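Local coordinates for protein RNA polymerase ECF-subfamily sigma factor (Streptomyces venezuelae, PDB 6DXO) that serves as an ECF sigma factor that brings RNA polymerase to specific promoters, probably for aerial mycelium formation, and is bound here by the anti-sigma factor RsbN, at residues L43-R54 with W68-V77; Q102-R110 with T120-I131. All blocks are in the same frame, centred on the assembly; numbering follows the deposited sequence.

Followed from the N terminus, the chain passes through helices 4-7 and 12-31 before reaching helix 37-53, the first partner of contact 1. A loop of residues 54-64 then leads into helix 65-79, so contact 1 closes that loop within sigma-70 region 2. Beyond residues 81-87, which are not modelled, comes helix 89-98, the first helix of the region 4 half. There helix 101-112 meets helix 117-124 and the start of helix 128-144, and contact 2 closes the shorter connection. The two closures follow in series, neither nested nor crossed. Their centres lie about 31 Å apart on opposite sides of the chain's centre, each tying together one of the two helical regions.

Contact 1: residues L43-R54 with W68-V77; sequences LTSETFLRALRR and WLVTIARNLV
The Phe48 ring carries Leu69 CD2 over one face, 4.0 Å above its plane and offset toward the rim, while Thr44 O lies in plane at its edge. Trp68, the second flat group, has Ile72 CD1 over one face; Ala51 O comes to its CH2 obliquely, at 3.4 Å. This is the pairing of helices 37-53 and 65-79 in the helical region 2 of the sigma-70 family, where residues 43-53 and 68-77 cross with 121° between their N-to-C directions. Beyond the contact, Tyr19 of helix 12-31 meets Phe48 edge-to-face, Phe58 stacks on Trp68, and Leu70 of the partner chain in the complex packs against Phe48. The start of segment 43-54 belongs to a motif that probably binds the polymerase core.

Two side chains interlock in knobs-into-holes fashion. Leu76 fits among Leu43, Glu46, Thr47 and Arg50, and both its methyls touch Glu46 CG. CD1 also lies 3.3 Å from Thr47 OG1, and CD2 3.6 Å from Arg50 NH2, where the bent arginine chain slides past the leucine in the opposite direction. Glu46 is held from its own helix as well: Arg53 NH2 makes a salt bridge to OE2, meeting it nearly along its C-O axis.

Thr47 is the reciprocal knob, seated among Leu69, Ile72, Ala73 and Leu76. With CG2 anti to the backbone N and OG1 beside it (chi1 -66°), the methyl is directed at Ile72 CG2 and at Leu69 O, 3.5 Å away. The hydroxyl, covered by Leu76 CD1 and Ala73 CB of the other helix, spends its proton within its own: Thr47 OG1 donates to Leu43 O at 2.8 Å, tilted 25° from the carbonyl plane, while Thr47 N reaches the same oxygen from the opposite face.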
loop_
_atom_site.group_PDB
_atom_site.type_symbol
_atom_site.label_atom_id
_atom_site.label_comp_id
_atom_site.label_asym_id
_atom_site.label_seq_id
_atom_site.Cartn_x
_atom_site.Cartn_y
_atom_site.Cartn_z
ATOM N N LEU A 43 7.708 -6.207 -0.762
ATOM C CA LEU A 43 7.071 -6.745 -1.957
ATOM C C LEU A 43 5.764 -6.006 -2.294
ATOM O O LEU A 43 5.317 -5.999 -3.436
ATOM C CB LEU A 43 6.854 -8.266 -1.838
ATOM C CG LEU A 43 8.110 -9.148 -1.784
ATOM C CD1 LEU A 43 7.717 -10.621 -1.697
ATOM C CD2 LEU A 43 9.020 -8.911 -2.970
ATOM N N THR A 44 5.150 -5.369 -1.304
ATOM C CA THR A 44 3.937 -4.600 -1.582
ATOM C C THR A 44 4.352 -3.386 -2.389
ATOM O O THR A 44 3.751 -3.063 -3.425
ATOM C CB THR A 44 3.222 -4.180 -0.262
ATOM O OG1 THR A 44 2.776 -5.356 0.423
ATOM C CG2 THR A 44 2.004 -3.310 -0.567
ATOM N N SER A 45 5.407 -2.730 -1.929
ATOM C CA SER A 45 5.977 -1.590 -2.639
ATOM C C SER A 45 6.392 -1.996 -4.042
ATOM O O SER A 45 6.035 -1.339 -5.014
ATOM C CB SER A 45 7.185 -1.049 -1.873
ATOM O OG SER A 45 7.894 -0.101 -2.645
ATOM N N GLU A 46 7.146 -3.087 -4.154
ATOM C CA GLU A 46 7.557 -3.562 -5.483
ATOM C C GLU A 46 6.391 -3.891 -6.435
ATOM O O GLU A 46 6.488 -3.649 -7.647
ATOM C CB GLU A 46 8.496 -4.760 -5.363
ATOM C CG GLU A 46 9.143 -5.157 -6.686
ATOM C CD GLU A 46 10.011 -4.043 -7.271
ATOM O OE1 GLU A 46 10.594 -3.263 -6.485
ATOM O OE2 GLU A 46 10.107 -3.944 -8.516
ATOM N N THR A 47 5.302 -4.436 -5.898
ATOM C CA THR A 47 4.125 -4.749 -6.700
ATOM C C THR A 47 3.575 -3.486 -7.350
ATOM O O THR A 47 3.343 -3.437 -8.552
ATOM C CB THR A 47 3.021 -5.423 -5.863
ATOM O OG1 THR A 47 3.467 -6.716 -5.421
ATOM C CG2 THR A 47 1.746 -5.576 -6.661
ATOM N N PHE A 48 3.369 -2.453 -6.544
ATOM C CA PHE A 48 2.881 -1.199 -7.105
ATOM C C PHE A 48 3.863 -0.544 -8.080
ATOM O O PHE A 48 3.451 0.032 -9.106
ATOM C CB PHE A 48 2.476 -0.232 -5.989
ATOM C CG PHE A 48 1.166 -0.572 -5.364
ATOM C CD1 PHE A 48 1.103 -1.418 -4.251
ATOM C CD2 PHE A 48 -0.013 -0.076 -5.895
ATOM C CE1 PHE A 48 -0.127 -1.745 -3.684
ATOM C CE2 PHE A 48 -1.243 -0.386 -5.326
ATOM C CZ PHE A 48 -1.307 -1.226 -4.217
ATOM N N LEU A 49 5.152 -0.610 -7.760
ATOM C CA LEU A 49 6.160 -0.017 -8.636
ATOM C C LEU A 49 6.179 -0.682 -10.014
ATOM O O LEU A 49 6.380 -0.017 -11.040
ATOM C CB LEU A 49 7.547 -0.049 -7.985
ATOM C CG LEU A 49 7.794 1.009 -6.904
ATOM C CD1 LEU A 49 9.121 0.769 -6.207
ATOM C CD2 LEU A 49 7.762 2.400 -7.520
ATOM N N ARG A 50 5.953 -1.994 -10.040
ATOM C CA ARG A 50 5.919 -2.722 -11.300
ATOM C C ARG A 50 4.688 -2.338 -12.122
ATOM O O ARG A 50 4.783 -2.135 -13.333
ATOM C CB ARG A 50 5.957 -4.234 -11.052
ATOM C CG ARG A 50 6.028 -5.073 -12.302
ATOM C CD ARG A 50 7.462 -5.251 -12.761
ATOM N NE ARG A 50 8.200 -6.170 -11.898
ATOM C CZ ARG A 50 8.352 -7.467 -12.148
ATOM N NH1 ARG A 50 7.817 -7.998 -13.239
ATOM N NH2 ARG A 50 9.038 -8.233 -11.312
ATOM N N ALA A 51 3.544 -2.218 -11.457
ATOM C CA ALA A 51 2.303 -1.846 -12.122
ATOM C C ALA A 51 2.472 -0.473 -12.754
ATOM O O ALA A 51 2.019 -0.217 -13.874
ATOM C CB ALA A 51 1.157 -1.827 -11.134
ATOM N N LEU A 52 3.123 0.406 -12.007
ATOM C CA LEU A 52 3.316 1.790 -12.424
ATOM C C LEU A 52 4.195 1.829 -13.652
ATOM O O LEU A 52 3.866 2.483 -14.643
ATOM C CB LEU A 52 3.956 2.575 -11.275
ATOM C CG LEU A 52 4.312 4.044 -11.507
ATOM C CD1 LEU A 52 4.376 4.754 -10.162
ATOM C CD2 LEU A 52 5.637 4.147 -12.218
ATOM N N ARG A 53 5.305 1.103 -13.599
ATOM C CA ARG A 53 6.245 1.077 -14.715
ATOM C C ARG A 53 5.642 0.471 -15.985
ATOM O O ARG A 53 6.101 0.773 -17.082
ATOM C CB ARG A 53 7.529 0.334 -14.329
ATOM C CG ARG A 53 8.331 1.018 -13.229
ATOM C CD ARG A 53 9.728 0.440 -13.134
ATOM N NE ARG A 53 9.727 -0.947 -12.680
ATOM C CZ ARG A 53 10.118 -1.335 -11.471
ATOM N NH1 ARG A 53 10.549 -0.436 -10.593
ATOM N NH2 ARG A 53 10.089 -2.621 -11.143
ATOM N N ARG A 54 4.624 -0.377 -15.840
ATOM C CA ARG A 54 3.992 -0.996 -17.006
ATOM C C ARG A 54 2.613 -0.415 -17.301
ATOM O O ARG A 54 1.881 -0.935 -18.130
ATOM C CB ARG A 54 3.864 -2.516 -16.820
ATOM C CG ARG A 54 5.099 -3.192 -16.251
ATOM C CD ARG A 54 4.997 -4.707 -16.361
ATOM N NE ARG A 54 5.600 -5.208 -17.594
ATOM C CZ ARG A 54 6.799 -5.780 -17.659
ATOM N NH1 ARG A 54 7.521 -5.929 -16.557
ATOM N NH2 ARG A 54 7.274 -6.207 -18.823
ATOM N N TRP A 68 -4.828 -7.499 -11.456
ATOM C CA TRP A 68 -3.496 -7.356 -12.025
ATOM C C TRP A 68 -2.459 -7.216 -10.919
ATOM O O TRP A 68 -1.406 -7.840 -10.954
ATOM C CB TRP A 68 -3.470 -6.116 -12.933
ATOM C CG TRP A 68 -2.239 -5.960 -13.743
ATOM C CD1 TRP A 68 -1.511 -6.942 -14.337
ATOM C CD2 TRP A 68 -1.600 -4.724 -14.080
ATOM N NE1 TRP A 68 -0.442 -6.402 -15.010
ATOM C CE2 TRP A 68 -0.476 -5.037 -14.875
ATOM C CE3 TRP A 68 -1.859 -3.384 -13.765
ATOM C CZ2 TRP A 68 0.391 -4.054 -15.375
ATOM C CZ3 TRP A 68 -0.997 -2.407 -14.254
ATOM C CH2 TRP A 68 0.107 -2.745 -15.060
ATOM N N LEU A 69 -2.775 -6.386 -9.930
ATOM C CA LEU A 69 -1.883 -6.219 -8.788
ATOM C C LEU A 69 -1.627 -7.583 -8.129
ATOM O O LEU A 69 -0.504 -7.933 -7.832
ATOM C CB LEU A 69 -2.500 -5.251 -7.777
ATOM C CG LEU A 69 -2.474 -3.764 -8.167
ATOM C CD1 LEU A 69 -3.259 -2.916 -7.170
ATOM C CD2 LEU A 69 -1.040 -3.241 -8.294
ATOM N N VAL A 70 -2.688 -8.340 -7.910
ATOM C CA VAL A 70 -2.566 -9.634 -7.253
ATOM C C VAL A 70 -1.685 -10.593 -8.054
ATOM O O VAL A 70 -0.838 -11.313 -7.500
ATOM C CB VAL A 70 -3.952 -10.234 -6.954
ATOM C CG1 VAL A 70 -3.817 -11.680 -6.529
ATOM C CG2 VAL A 70 -4.653 -9.408 -5.858
ATOM N N THR A 71 -1.853 -10.576 -9.369
ATOM C CA THR A 71 -1.056 -11.447 -10.212
ATOM C C THR A 71 0.405 -11.014 -10.248
ATOM O O THR A 71 1.290 -11.850 -10.285
ATOM C CB THR A 71 -1.672 -11.593 -11.634
ATOM O OG1 THR A 71 -1.803 -10.304 -12.249
ATOM C CG2 THR A 71 -3.050 -12.202 -11.538
ATOM N N ILE A 72 0.659 -9.704 -10.192
ATOM C CA ILE A 72 2.024 -9.204 -10.071
ATOM C C ILE A 72 2.685 -9.613 -8.761
ATOM O O ILE A 72 3.847 -10.011 -8.747
ATOM C CB ILE A 72 2.081 -7.660 -10.218
ATOM C CG1 ILE A 72 1.834 -7.257 -11.673
ATOM C CG2 ILE A 72 3.426 -7.111 -9.723
ATOM C CD1 ILE A 72 1.485 -5.787 -11.833
ATOM N N ALA A 73 1.946 -9.503 -7.653
ATOM C CA ALA A 73 2.491 -9.852 -6.353
ATOM C C ALA A 73 2.779 -11.346 -6.337
ATOM O O ALA A 73 3.795 -11.775 -5.817
ATOM C CB ALA A 73 1.529 -9.471 -5.213
ATOM N N ARG A 74 1.868 -12.122 -6.909
ATOM C CA ARG A 74 2.079 -13.569 -7.041
ATOM C C ARG A 74 3.406 -13.892 -7.755
ATOM O O ARG A 74 4.176 -14.740 -7.287
ATOM C CB ARG A 74 0.902 -14.242 -7.743
ATOM C CG ARG A 74 1.042 -15.779 -7.783
ATOM C CD ARG A 74 -0.166 -16.431 -8.398
ATOM N NE ARG A 74 -0.452 -15.928 -9.735
ATOM C CZ ARG A 74 -1.621 -16.085 -10.340
ATOM N NH1 ARG A 74 -2.604 -16.724 -9.712
ATOM N NH2 ARG A 74 -1.814 -15.595 -11.561
ATOM N N ASN A 75 3.677 -13.176 -8.841
ATOM C CA ASN A 75 4.920 -13.313 -9.611
ATOM C C ASN A 75 6.138 -12.955 -8.747
ATOM O O ASN A 75 7.153 -13.646 -8.775
ATOM C CB ASN A 75 4.919 -12.422 -10.884
ATOM C CG ASN A 75 3.954 -12.901 -11.997
ATOM O OD1 ASN A 75 3.699 -14.088 -12.171
ATOM N ND2 ASN A 75 3.447 -11.946 -12.776
ATOM N N LEU A 76 6.033 -11.871 -7.977
ATOM C CA LEU A 76 7.120 -11.426 -7.096
ATOM C C LEU A 76 7.420 -12.375 -5.945
ATOM O O LEU A 76 8.570 -12.582 -5.592
ATOM C CB LEU A 76 6.812 -10.037 -6.513
ATOM C CG LEU A 76 6.966 -8.844 -7.448
ATOM C CD1 LEU A 76 6.344 -7.617 -6.816
ATOM C CD2 LEU A 76 8.430 -8.592 -7.753
ATOM N N VAL A 77 6.382 -12.932 -5.341
ATOM C CA VAL A 77 6.577 -13.890 -4.269
ATOM C C VAL A 77 7.243 -15.146 -4.839
ATOM O O VAL A 77 8.148 -15.695 -4.222
ATOM C CB VAL A 77 5.253 -14.219 -3.554
ATOM C CG1 VAL A 77 5.398 -15.477 -2.698
ATOM C CG2 VAL A 77 4.806 -13.015 -2.685
#

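Contact 2: residues Q102-R110 with T120-I131; sequences QQQECVTLR and TARVMGKNEGAI
Met124 enters a hole formed by Gln102, Glu105, Cys106 and Leu109 on helix 101-112, a worked example of one long side chain bridging two helices. Its CB starts toward that helix; CG then meets Leu109 CD1 at 3.6 Å. SD rests against the backbone of Cys106, 3.9 Å from CA. At the bend (chi3 75°) the methyl CE turns off, coming 3.5 Å from Gln102 O and 3.7 Å from Glu105 OE1. The extended Glu105 chain runs past the methionine in the opposite direction. Val123 CG1 and Leu109 CD1 meet tip to tip beside it, and Arg110 crosses Thr120 at about a right angle; Arg110 NH1 goes to Leu115 O and its NE to Gln135 OE1, while Thr120 OG1 bonds Ser116 O.

Past the helix end, Lys126 NZ donates to Gln102 OE1 at 2.7 Å, in the carbonyl plane on a lone pair, though Lys126 CE lies nearly as close, leaving the donor side strained and doubtful. A water joins Gln102 NE2 to Met124 O. Asn127 OD1 caps helix 128-144 by accepting from Ala130 N. Helix 117-124, the turn 125-127 and helix 128-144, backed by helix 101-112, form the helix-turn-helix of sigma-70 region 4, which in this family reads the -35 promoter element.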
loop_
_atom_site.group_PDB
_atom_site.type_symbol
_atom_site.label_atom_id
_atom_site.label_comp_id
_atom_site.label_asym_id
_atom_site.label_seq_id
_atom_site.Cartn_x
_atom_site.Cartn_y
_atom_site.Cartn_z
ATOM N N GLN A 102 13.159 3.214 14.479
ATOM C CA GLN A 102 13.037 4.507 15.151
ATOM C C GLN A 102 13.376 5.696 14.243
ATOM O O GLN A 102 12.616 6.666 14.166
ATOM C CB GLN A 102 13.896 4.544 16.419
ATOM C CG GLN A 102 13.418 3.606 17.508
ATOM C CD GLN A 102 12.062 3.998 18.064
ATOM O OE1 GLN A 102 11.963 4.868 18.928
ATOM N NE2 GLN A 102 11.009 3.357 17.569
ATOM N N GLN A 103 14.520 5.629 13.572
ATOM C CA GLN A 103 14.940 6.719 12.695
ATOM C C GLN A 103 14.014 6.864 11.488
ATOM O O GLN A 103 13.720 7.979 11.044
ATOM C CB GLN A 103 16.389 6.522 12.234
ATOM C CG GLN A 103 17.405 6.609 13.367
ATOM C CD GLN A 103 18.838 6.429 12.897
ATOM O OE1 GLN A 103 19.100 6.239 11.716
ATOM N NE2 GLN A 103 19.780 6.499 13.836
ATOM N N GLN A 104 13.543 5.742 10.958
ATOM C CA GLN A 104 12.635 5.813 9.810
ATOM C C GLN A 104 11.326 6.519 10.179
ATOM O O GLN A 104 10.887 7.441 9.502
ATOM C CB GLN A 104 12.346 4.426 9.232
ATOM C CG GLN A 104 11.678 4.528 7.859
ATOM C CD GLN A 104 11.501 3.193 7.156
ATOM O OE1 GLN A 104 10.567 3.024 6.368
ATOM N NE2 GLN A 104 12.403 2.247 7.416
ATOM N N GLU A 105 10.712 6.077 11.268
ATOM C CA GLU A 105 9.484 6.686 11.749
ATOM C C GLU A 105 9.667 8.168 12.072
ATOM O O GLU A 105 8.778 8.976 11.806
ATOM C CB GLU A 105 8.977 5.958 12.991
ATOM C CG GLU A 105 7.701 6.551 13.552
ATOM C CD GLU A 105 7.076 5.676 14.613
ATOM O OE1 GLU A 105 7.764 4.743 15.087
ATOM O OE2 GLU A 105 5.899 5.916 14.964
ATOM N N CYS A 106 10.810 8.523 12.659
ATOM C CA CYS A 106 11.056 9.922 13.007
ATOM C C CYS A 106 11.073 10.807 11.756
ATOM O O CYS A 106 10.367 11.812 11.686
ATOM C CB CYS A 106 12.362 10.079 13.799
ATOM S SG CYS A 106 12.592 11.727 14.531
ATOM N N VAL A 107 11.865 10.432 10.757
ATOM C CA VAL A 107 11.931 11.233 9.532
ATOM C C VAL A 107 10.590 11.268 8.788
ATOM O O VAL A 107 10.231 12.275 8.193
ATOM C CB VAL A 107 13.056 10.778 8.562
ATOM C CG1 VAL A 107 14.427 10.929 9.205
ATOM C CG2 VAL A 107 12.823 9.362 8.074
ATOM N N THR A 108 9.852 10.165 8.824
ATOM C CA THR A 108 8.560 10.100 8.135
ATOM C C THR A 108 7.555 11.048 8.789
ATOM O O THR A 108 6.943 11.881 8.129
ATOM C CB THR A 108 8.015 8.678 8.148
ATOM O OG1 THR A 108 8.965 7.816 7.500
ATOM C CG2 THR A 108 6.682 8.605 7.395
ATOM N N LEU A 109 7.419 10.947 10.101
ATOM C CA LEU A 109 6.522 11.851 10.819
ATOM C C LEU A 109 6.939 13.320 10.695
ATOM O O LEU A 109 6.100 14.174 10.436
ATOM C CB LEU A 109 6.439 11.453 12.288
ATOM C CG LEU A 109 5.772 10.127 12.666
ATOM C CD1 LEU A 109 6.166 9.781 14.092
ATOM C CD2 LEU A 109 4.273 10.206 12.529
ATOM N N ARG A 110 8.224 13.611 10.900
ATOM C CA ARG A 110 8.690 15.009 10.896
ATOM C C ARG A 110 8.650 15.663 9.518
ATOM O O ARG A 110 8.220 16.816 9.371
ATOM C CB ARG A 110 10.119 15.116 11.444
ATOM C CG ARG A 110 10.247 14.867 12.932
ATOM C CD ARG A 110 9.885 16.105 13.753
ATOM N NE ARG A 110 10.883 17.156 13.595
ATOM C CZ ARG A 110 10.650 18.354 13.069
ATOM N NH1 ARG A 110 9.436 18.684 12.647
ATOM N NH2 ARG A 110 11.638 19.228 12.968
ATOM N N THR A 120 5.550 14.890 16.978
ATOM C CA THR A 120 6.306 13.644 16.788
ATOM C C THR A 120 6.614 12.951 18.123
ATOM O O THR A 120 6.484 11.731 18.270
ATOM C CB THR A 120 7.603 13.904 15.992
ATOM O OG1 THR A 120 7.258 14.391 14.686
ATOM C CG2 THR A 120 8.432 12.628 15.844
ATOM N N ALA A 121 7.022 13.734 19.108
ATOM C CA ALA A 121 7.277 13.171 20.429
ATOM C C ALA A 121 6.042 12.456 20.980
ATOM O O ALA A 121 6.143 11.329 21.480
ATOM C CB ALA A 121 7.761 14.250 21.391
ATOM N N ARG A 122 4.878 13.093 20.860
ATOM C CA ARG A 122 3.639 12.494 21.357
ATOM C C ARG A 122 3.328 11.176 20.657
ATOM O O ARG A 122 2.975 10.190 21.310
ATOM C CB ARG A 122 2.440 13.436 21.210
ATOM C CG ARG A 122 2.621 14.816 21.806
ATOM C CD ARG A 122 2.783 14.791 23.321
ATOM N NE ARG A 122 2.830 16.154 23.845
ATOM C CZ ARG A 122 3.929 16.903 23.888
ATOM N NH1 ARG A 122 5.087 16.420 23.450
ATOM N NH2 ARG A 122 3.871 18.139 24.369
ATOM N N VAL A 123 3.449 11.155 19.327
ATOM C CA VAL A 123 3.196 9.932 18.559
ATOM C C VAL A 123 4.158 8.789 18.888
ATOM O O VAL A 123 3.747 7.619 18.972
ATOM C CB VAL A 123 3.293 10.205 17.045
ATOM C CG1 VAL A 123 3.192 8.886 16.241
ATOM C CG2 VAL A 123 2.217 11.188 16.628
ATOM N N MET A 124 5.435 9.122 19.051
ATOM C CA MET A 124 6.460 8.098 19.258
ATOM C C MET A 124 6.637 7.691 20.725
ATOM O O MET A 124 7.335 6.716 21.018
ATOM C CB MET A 124 7.798 8.545 18.666
ATOM C CG MET A 124 7.771 8.671 17.142
ATOM S SD MET A 124 9.387 8.931 16.400
ATOM C CE MET A 124 10.098 7.285 16.537
ATOM N N GLY A 125 6.006 8.431 21.628
ATOM C CA GLY A 125 6.118 8.144 23.048
ATOM C C GLY A 125 7.505 8.467 23.574
ATOM O O GLY A 125 8.048 7.763 24.428
ATOM N N LYS A 126 8.081 9.544 23.057
ATOM C CA LYS A 126 9.395 9.994 23.487
ATOM C C LYS A 126 9.336 11.462 23.898
ATOM O O LYS A 126 8.362 12.149 23.618
ATOM C CB LYS A 126 10.407 9.781 22.361
ATOM C CG LYS A 126 10.448 8.339 21.879
ATOM C CD LYS A 126 11.658 8.043 21.025
ATOM C CE LYS A 126 12.122 6.615 21.252
ATOM N NZ LYS A 126 13.439 6.355 20.614
ATOM N N ASN A 127 10.364 11.944 24.591
ATOM C CA ASN A 127 10.409 13.359 24.928
ATOM C C ASN A 127 11.038 14.144 23.792
ATOM O O ASN A 127 11.782 13.585 22.988
ATOM C CB ASN A 127 11.165 13.587 26.244
ATOM C CG ASN A 127 12.617 13.172 26.155
ATOM O OD1 ASN A 127 13.399 13.774 25.419
ATOM N ND2 ASN A 127 12.987 12.139 26.907
ATOM N N GLU A 128 10.726 15.432 23.712
ATOM C CA GLU A 128 11.210 16.263 22.619
ATOM C C GLU A 128 12.734 16.264 22.509
ATOM O O GLU A 128 13.276 16.345 21.406
ATOM C CB GLU A 128 10.648 17.681 22.726
ATOM C CG GLU A 128 9.141 17.692 22.935
ATOM C CD GLU A 128 8.538 19.077 22.959
ATOM O OE1 GLU A 128 9.176 20.018 22.442
ATOM O OE2 GLU A 128 7.415 19.220 23.493
ATOM N N GLY A 129 13.424 16.159 23.646
ATOM C CA GLY A 129 14.870 16.009 23.630
ATOM C C GLY A 129 15.303 14.781 22.850
ATOM O O GLY A 129 16.180 14.855 21.984
ATOM N N ALA A 130 14.679 13.649 23.154
ATOM C CA ALA A 130 14.950 12.407 22.443
ATOM C C ALA A 130 14.607 12.528 20.953
ATOM O O ALA A 130 15.281 11.933 20.115
ATOM C CB ALA A 130 14.195 11.246 23.075
ATOM N N ILE A 131 13.570 13.295 20.623
ATOM C CA ILE A 131 13.232 13.512 19.210
ATOM C C ILE A 131 14.297 14.365 18.506
ATOM O O ILE A 131 14.693 14.079 17.381
ATOM C CB ILE A 131 11.820 14.142 19.006
ATOM C CG1 ILE A 131 10.724 13.241 19.587
ATOM C CG2 ILE A 131 11.558 14.441 17.512
ATOM C CD1 ILE A 131 10.709 11.830 19.035
HETATM O O HOH W 1 8.654 4.861 19.217
#